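PDB 2HTD: predicted flavin-nucleotide-binding protein from COG3576 family structurally related to pyridoxine 5'-phosphate oxidase from Lactobacillus delbrueckii subsp. bulgaricus, which probably binds a flavin nucleotide and is structurally related to pyridoxine 5'-phosphate oxidase, though its own substrate and reaction remain unestablished. Local coordinates for residues E77-I82 and V109-D114; D113-K118 and V130-I135. All coordinates share one frame; numbering follows the deposited sequence.

Interaction 1: E77-I82 and V109-D114; sequences EAYENI and VHEDDD. With SO4 (sulfate ion), chain C.
I82 and V109 bring the backbones of helical residues 77-82 and of segment 109-114, the end of a strand and the loop after it, nearest together, yet their CA atoms are still 8.4 Å apart and side chains make the contact. Y79 reaches across: its CG stands anti to the backbone N (chi1 158°) and its ring carries the hydroxyl out to the loop. There Y79 OH donates to E111 OE2 over 2.9 Å. The carboxylate oxygen sits at the ring's edge, in its plane, but the hydroxyl arrives from above the carboxylate plane, 41° out of it. E111 extends beyond CG to meet it, and the two side chains cross at about a right angle. One turn on, methyl meets methyl: I82 CG2 lies 3.7 Å from V109 CG2. Beyond V109, H110 ND1 donates to D113 OD2 at 2.8 Å; D113 OD2 accepts with its syn lone pair and lies near the imidazole plane, which ties the strand end to the residue that N-caps helix 114-120. At the start of helix 77-83, away from the 109-114 segment, a sulfate is bound, probably from the crystallisation liquor: E77 N reaches SO4 O3 at 2.9 Å and A78 N reaches SO4 O2 at 3.0 Å. M20 N of the second subunit binds the same ion, so the site lies where the subunits meet. Backbone amides at a helix N-terminus gripping a tetrahedral anion form a classic anion-binding arrangement, here on a helix packed beside the antiparallel sheet of a pyridoxamine 5'-phosphate oxidase-like fold.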
loop_
_atom_site.group_PDB
_atom_site.type_symbol
_atom_site.label_atom_id
_atom_site.label_comp_id
_atom_site.label_asym_id
_atom_site.label_seq_id
_atom_site.Cartn_x
_atom_site.Cartn_y
_atom_site.Cartn_z
ATOM N N GLU B 77 9.342 5.066 8.981
ATOM C CA GLU B 77 7.993 5.636 9.177
ATOM C C GLU B 77 6.909 4.631 9.542
ATOM O O GLU B 77 6.121 4.914 10.435
ATOM C CB GLU B 77 7.510 6.423 7.969
ATOM C CG GLU B 77 6.393 7.389 8.382
ATOM C CD GLU B 77 5.686 8.060 7.230
ATOM O OE1 GLU B 77 6.380 8.572 6.297
ATOM O OE2 GLU B 77 4.426 8.099 7.291
ATOM N N ALA B 78 6.843 3.493 8.853
ATOM C CA ALA B 78 5.877 2.473 9.221
ATOM C C ALA B 78 6.028 2.107 10.700
ATOM O O ALA B 78 5.059 1.988 11.422
ATOM C CB ALA B 78 6.009 1.232 8.356
ATOM N N TYR B 79 7.261 1.925 11.151
ATOM C CA TYR B 79 7.483 1.501 12.520
ATOM C C TYR B 79 7.053 2.591 13.476
ATOM O O TYR B 79 6.367 2.314 14.449
ATOM C CB TYR B 79 8.927 1.085 12.741
ATOM C CG TYR B 79 9.338 1.137 14.201
ATOM C CD1 TYR B 79 9.012 0.115 15.068
ATOM C CD2 TYR B 79 10.011 2.234 14.707
ATOM C CE1 TYR B 79 9.369 0.165 16.413
ATOM C CE2 TYR B 79 10.373 2.306 16.057
ATOM C CZ TYR B 79 10.039 1.257 16.906
ATOM O OH TYR B 79 10.404 1.315 18.254
ATOM N N GLU B 80 7.446 3.834 13.207
ATOM C CA GLU B 80 7.038 4.953 14.054
ATOM C C GLU B 80 5.514 5.088 14.081
ATOM O O GLU B 80 4.961 5.387 15.128
ATOM C CB GLU B 80 7.644 6.256 13.563
ATOM C CG GLU B 80 9.178 6.286 13.691
ATOM C CD GLU B 80 9.732 6.354 15.136
ATOM O OE1 GLU B 80 8.964 6.502 16.128
ATOM O OE2 GLU B 80 10.976 6.264 15.270
ATOM N N ASN B 81 4.832 4.858 12.951
ATOM C CA ASN B 81 3.352 4.926 12.929
ATOM C C ASN B 81 2.737 3.829 13.771
ATOM O O ASN B 81 1.804 4.064 14.549
ATOM C CB ASN B 81 2.771 4.877 11.527
ATOM C CG ASN B 81 3.141 6.065 10.694
ATOM O OD1 ASN B 81 3.540 7.107 11.215
ATOM N ND2 ASN B 81 3.022 5.920 9.381
ATOM N N ILE B 82 3.300 2.629 13.653
ATOM C CA ILE B 82 2.821 1.484 14.428
ATOM C C ILE B 82 3.056 1.728 15.913
ATOM O O ILE B 82 2.178 1.463 16.729
ATOM C CB ILE B 82 3.460 0.181 13.969
ATOM C CG1 ILE B 82 2.861 -0.259 12.620
ATOM C CG2 ILE B 82 3.264 -0.931 15.042
ATOM C CD1 ILE B 82 3.640 -1.376 11.876
ATOM N N VAL B 109 4.187 -5.552 18.665
ATOM C CA VAL B 109 5.604 -5.433 18.383
ATOM C C VAL B 109 6.454 -6.011 19.506
ATOM O O VAL B 109 6.227 -5.697 20.676
ATOM C CB VAL B 109 6.011 -3.963 18.184
ATOM C CG1 VAL B 109 7.505 -3.839 17.914
ATOM C CG2 VAL B 109 5.192 -3.318 17.056
ATOM N N HIS B 110 7.448 -6.814 19.140
ATOM C CA HIS B 110 8.322 -7.472 20.089
ATOM C C HIS B 110 9.707 -7.024 19.787
ATOM O O HIS B 110 10.240 -7.360 18.742
ATOM C CB HIS B 110 8.234 -8.957 19.901
ATOM C CG HIS B 110 6.879 -9.513 20.161
ATOM N ND1 HIS B 110 6.508 -9.986 21.397
ATOM C CD2 HIS B 110 5.823 -9.707 19.346
ATOM C CE1 HIS B 110 5.269 -10.432 21.338
ATOM N NE2 HIS B 110 4.834 -10.279 20.103
ATOM N N GLU B 111 10.292 -6.229 20.675
ATOM C CA GLU B 111 11.588 -5.603 20.388
ATOM C C GLU B 111 12.742 -6.490 20.843
ATOM O O GLU B 111 13.563 -6.922 20.018
ATOM C CB GLU B 111 11.655 -4.187 20.979
ATOM C CG GLU B 111 10.644 -3.233 20.289
ATOM C CD GLU B 111 10.837 -1.751 20.620
ATOM O OE1 GLU B 111 11.778 -1.417 21.381
ATOM O OE2 GLU B 111 10.028 -0.928 20.110
ATOM N N ASP B 112 12.787 -6.810 22.130
ATOM C CA ASP B 112 13.869 -7.655 22.657
ATOM C C ASP B 112 13.424 -8.534 23.825
ATOM O O ASP B 112 14.168 -8.764 24.774
ATOM C CB ASP B 112 15.074 -6.786 23.063
ATOM C CG ASP B 112 16.326 -7.619 23.394
ATOM O OD1 ASP B 112 16.657 -8.566 22.633
ATOM O OD2 ASP B 112 16.970 -7.327 24.425
ATOM N N ASP B 113 12.197 -9.017 23.747
ATOM C CA ASP B 113 11.693 -9.944 24.741
ATOM C C ASP B 113 12.099 -11.351 24.338
ATOM O O ASP B 113 12.741 -11.557 23.326
ATOM C CB ASP B 113 10.170 -9.791 24.917
ATOM C CG ASP B 113 9.394 -9.928 23.615
ATOM O OD1 ASP B 113 9.926 -10.486 22.637
ATOM O OD2 ASP B 113 8.228 -9.474 23.564
ATOM N N ASP B 114 11.774 -12.344 25.145
ATOM C CA ASP B 114 12.211 -13.686 24.844
ATOM C C ASP B 114 11.549 -14.211 23.569
ATOM O O ASP B 114 12.129 -15.021 22.854
ATOM C CB ASP B 114 11.959 -14.624 26.038
ATOM C CG ASP B 114 12.852 -14.311 27.229
ATOM O OD1 ASP B 114 13.857 -13.560 27.092
ATOM O OD2 ASP B 114 12.562 -14.838 28.319
HETATM S S SO4 C . 9.877 3.203 5.958
HETATM O O1 SO4 C . 10.830 2.260 6.542
HETATM O O2 SO4 C . 8.546 2.872 6.446
HETATM O O3 SO4 C . 10.272 4.567 6.321
HETATM O O4 SO4 C . 10.002 3.117 4.513
#

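Interaction 2: D113-K118 and V130-I135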
loop_
_atom_site.group_PDB
_atom_site.type_symbol
_atom_site.label_atom_id
_atom_site.label_comp_id
_atom_site.label_asym_id
_atom_site.label_seq_id
_atom_site.Cartn_x
_atom_site.Cartn_y
_atom_site.Cartn_z
ATOM N N ASP B 113 12.197 -9.017 23.747
ATOM C CA ASP B 113 11.693 -9.944 24.741
ATOM C C ASP B 113 12.099 -11.351 24.338
ATOM O O ASP B 113 12.741 -11.557 23.326
ATOM C CB ASP B 113 10.170 -9.791 24.917
ATOM C CG ASP B 113 9.394 -9.928 23.615
ATOM O OD1 ASP B 113 9.926 -10.486 22.637
ATOM O OD2 ASP B 113 8.228 -9.474 23.564
ATOM N N ASP B 114 11.774 -12.344 25.145
ATOM C CA ASP B 114 12.211 -13.686 24.844
ATOM C C ASP B 114 11.549 -14.211 23.569
ATOM O O ASP B 114 12.129 -15.021 22.854
ATOM C CB ASP B 114 11.959 -14.624 26.038
ATOM C CG ASP B 114 12.852 -14.311 27.229
ATOM O OD1 ASP B 114 13.857 -13.560 27.092
ATOM O OD2 ASP B 114 12.562 -14.838 28.319
ATOM N N TYR B 115 10.341 -13.773 23.266
ATOM C CA TYR B 115 9.709 -14.197 22.007
ATOM C C TYR B 115 10.484 -13.707 20.811
ATOM O O TYR B 115 10.773 -14.485 19.876
ATOM C CB TYR B 115 8.280 -13.689 21.931
ATOM C CG TYR B 115 7.582 -14.086 20.667
ATOM C CD1 TYR B 115 7.205 -15.406 20.432
ATOM C CD2 TYR B 115 7.248 -13.140 19.714
ATOM C CE1 TYR B 115 6.539 -15.766 19.244
ATOM C CE2 TYR B 115 6.603 -13.493 18.555
ATOM C CZ TYR B 115 6.232 -14.791 18.326
ATOM O OH TYR B 115 5.555 -15.092 17.168
ATOM N N ALA B 116 10.834 -12.421 20.820
ATOM C CA ALA B 116 11.654 -11.849 19.768
ATOM C C ALA B 116 12.977 -12.620 19.626
ATOM O O ALA B 116 13.415 -12.956 18.514
ATOM C CB ALA B 116 11.957 -10.404 20.080
ATOM N N LYS B 117 13.633 -12.883 20.747
ATOM C CA LYS B 117 14.879 -13.590 20.698
ATOM C C LYS B 117 14.749 -14.970 20.055
ATOM O O LYS B 117 15.651 -15.399 19.321
ATOM C CB LYS B 117 15.458 -13.715 22.109
ATOM C CG LYS B 117 15.917 -12.378 22.688
ATOM C CD LYS B 117 16.552 -12.605 24.041
ATOM C CE LYS B 117 16.631 -11.359 24.866
ATOM N NZ LYS B 117 16.633 -11.757 26.310
ATOM N N LYS B 118 13.659 -15.678 20.371
ATOM C CA LYS B 118 13.401 -17.008 19.826
ATOM C C LYS B 118 13.184 -16.941 18.318
ATOM O O LYS B 118 13.788 -17.698 17.553
ATOM C CB LYS B 118 12.167 -17.594 20.507
ATOM C CG LYS B 118 11.839 -19.024 20.140
ATOM C CD LYS B 118 10.982 -19.689 21.236
ATOM N N VAL B 130 10.414 -7.778 15.838
ATOM C CA VAL B 130 9.477 -8.747 15.296
ATOM C C VAL B 130 8.099 -8.168 15.458
ATOM O O VAL B 130 7.686 -7.827 16.556
ATOM C CB VAL B 130 9.586 -10.079 16.051
ATOM C CG1 VAL B 130 8.484 -11.123 15.608
ATOM C CG2 VAL B 130 10.994 -10.639 15.916
ATOM N N VAL B 131 7.418 -7.979 14.338
ATOM C CA VAL B 131 6.069 -7.457 14.377
ATOM C C VAL B 131 5.098 -8.566 14.019
ATOM O O VAL B 131 5.164 -9.107 12.943
ATOM C CB VAL B 131 5.872 -6.308 13.429
ATOM C CG1 VAL B 131 4.426 -5.741 13.599
ATOM C CG2 VAL B 131 6.952 -5.252 13.630
ATOM N N ASN B 132 4.208 -8.890 14.943
ATOM C CA ASN B 132 3.120 -9.819 14.690
ATOM C C ASN B 132 1.878 -9.013 14.332
ATOM O O ASN B 132 1.639 -7.957 14.886
ATOM C CB ASN B 132 2.841 -10.677 15.916
ATOM C CG ASN B 132 3.843 -11.834 16.077
ATOM O OD1 ASN B 132 4.973 -11.731 15.706
ATOM N ND2 ASN B 132 3.405 -12.911 16.672
ATOM N N LEU B 133 1.052 -9.564 13.449
ATOM C CA LEU B 133 -0.105 -8.846 12.935
ATOM C C LEU B 133 -1.301 -9.738 13.145
ATOM O O LEU B 133 -1.333 -10.856 12.633
ATOM C CB LEU B 133 0.102 -8.520 11.467
ATOM C CG LEU B 133 1.200 -7.521 11.117
ATOM C CD1 LEU B 133 1.425 -7.510 9.621
ATOM C CD2 LEU B 133 0.805 -6.172 11.610
ATOM N N ASN B 134 -2.275 -9.228 13.877
ATOM C CA ASN B 134 -3.490 -9.932 14.202
ATOM C C ASN B 134 -4.556 -9.463 13.245
ATOM O O ASN B 134 -5.011 -8.317 13.289
ATOM C CB ASN B 134 -3.944 -9.661 15.638
ATOM C CG ASN B 134 -2.813 -9.772 16.660
ATOM O OD1 ASN B 134 -1.902 -10.592 16.522
ATOM N ND2 ASN B 134 -2.857 -8.917 17.678
ATOM N N ILE B 135 -4.943 -10.359 12.352
ATOM C CA ILE B 135 -5.900 -10.030 11.343
ATOM C C ILE B 135 -7.255 -9.757 11.964
ATOM O O ILE B 135 -7.778 -10.561 12.765
ATOM C CB ILE B 135 -6.010 -11.173 10.300
ATOM C CG1 ILE B 135 -4.668 -11.294 9.558
ATOM C CG2 ILE B 135 -7.144 -10.867 9.324
ATOM C CD1 ILE B 135 -4.566 -12.459 8.613
#
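The Y115 ring meets N132 at its edge: N132 OD1 lies in the ring plane, 3.7 Å from Y115 CE2, while the V130 methyl CG1 approaches the ring obliquely at 4.2 Å from the same carbon. The two side chains come from opposite directions, ring and amide planes 77° apart. N132 ND2 donates to Y115 OH over 3.1 Å, nearly straight at 171°, with the hydroxyl oxygen in the amide plane. Y115 gets there because its CG is anti to the backbone N, swinging the ring off the helix toward the strand. The other end of the amide is held too, N132 OD1 accepting from Q69 NE2. With N132 cut back to an alanine, Y115 OH would probably lose this amide donor and Q69 NE2 this acceptor, and a gap would open at the ring's edge. Next along the helix, A116 CB rests against V130 CG2 at 4.3 Å, and D113 OD1 caps the helix start by accepting from A116 N at 2.8 Å. Residues 114-118 run crosswise to residues 130-135, at 102°, with H110 of strand 99-110 against the Y115 ring and Q69 of strand 67-72 beside V130.

How the interactions relate
The centres of interactions 1 and 2 are 9 Å apart, on the same side of the chain's centre. Along the chain, helix 77-83 comes first, then strand 99-110, helix 114-120 and strand 129-139; the two contacts share D113 and D114, where the loop passes into helix 114-120. Strands 99-110 and 129-139 are antiparallel neighbours in the sheet, and H110 N to V130 O, 2.8 Å and probably a hydrogen bond, joins the contacts directly. Interaction 1 is partly buried and interaction 2 buried. Together they join helices 77-83 and 114-120 to one region of the sheet, with the turn after strand 99-110 taking part in both.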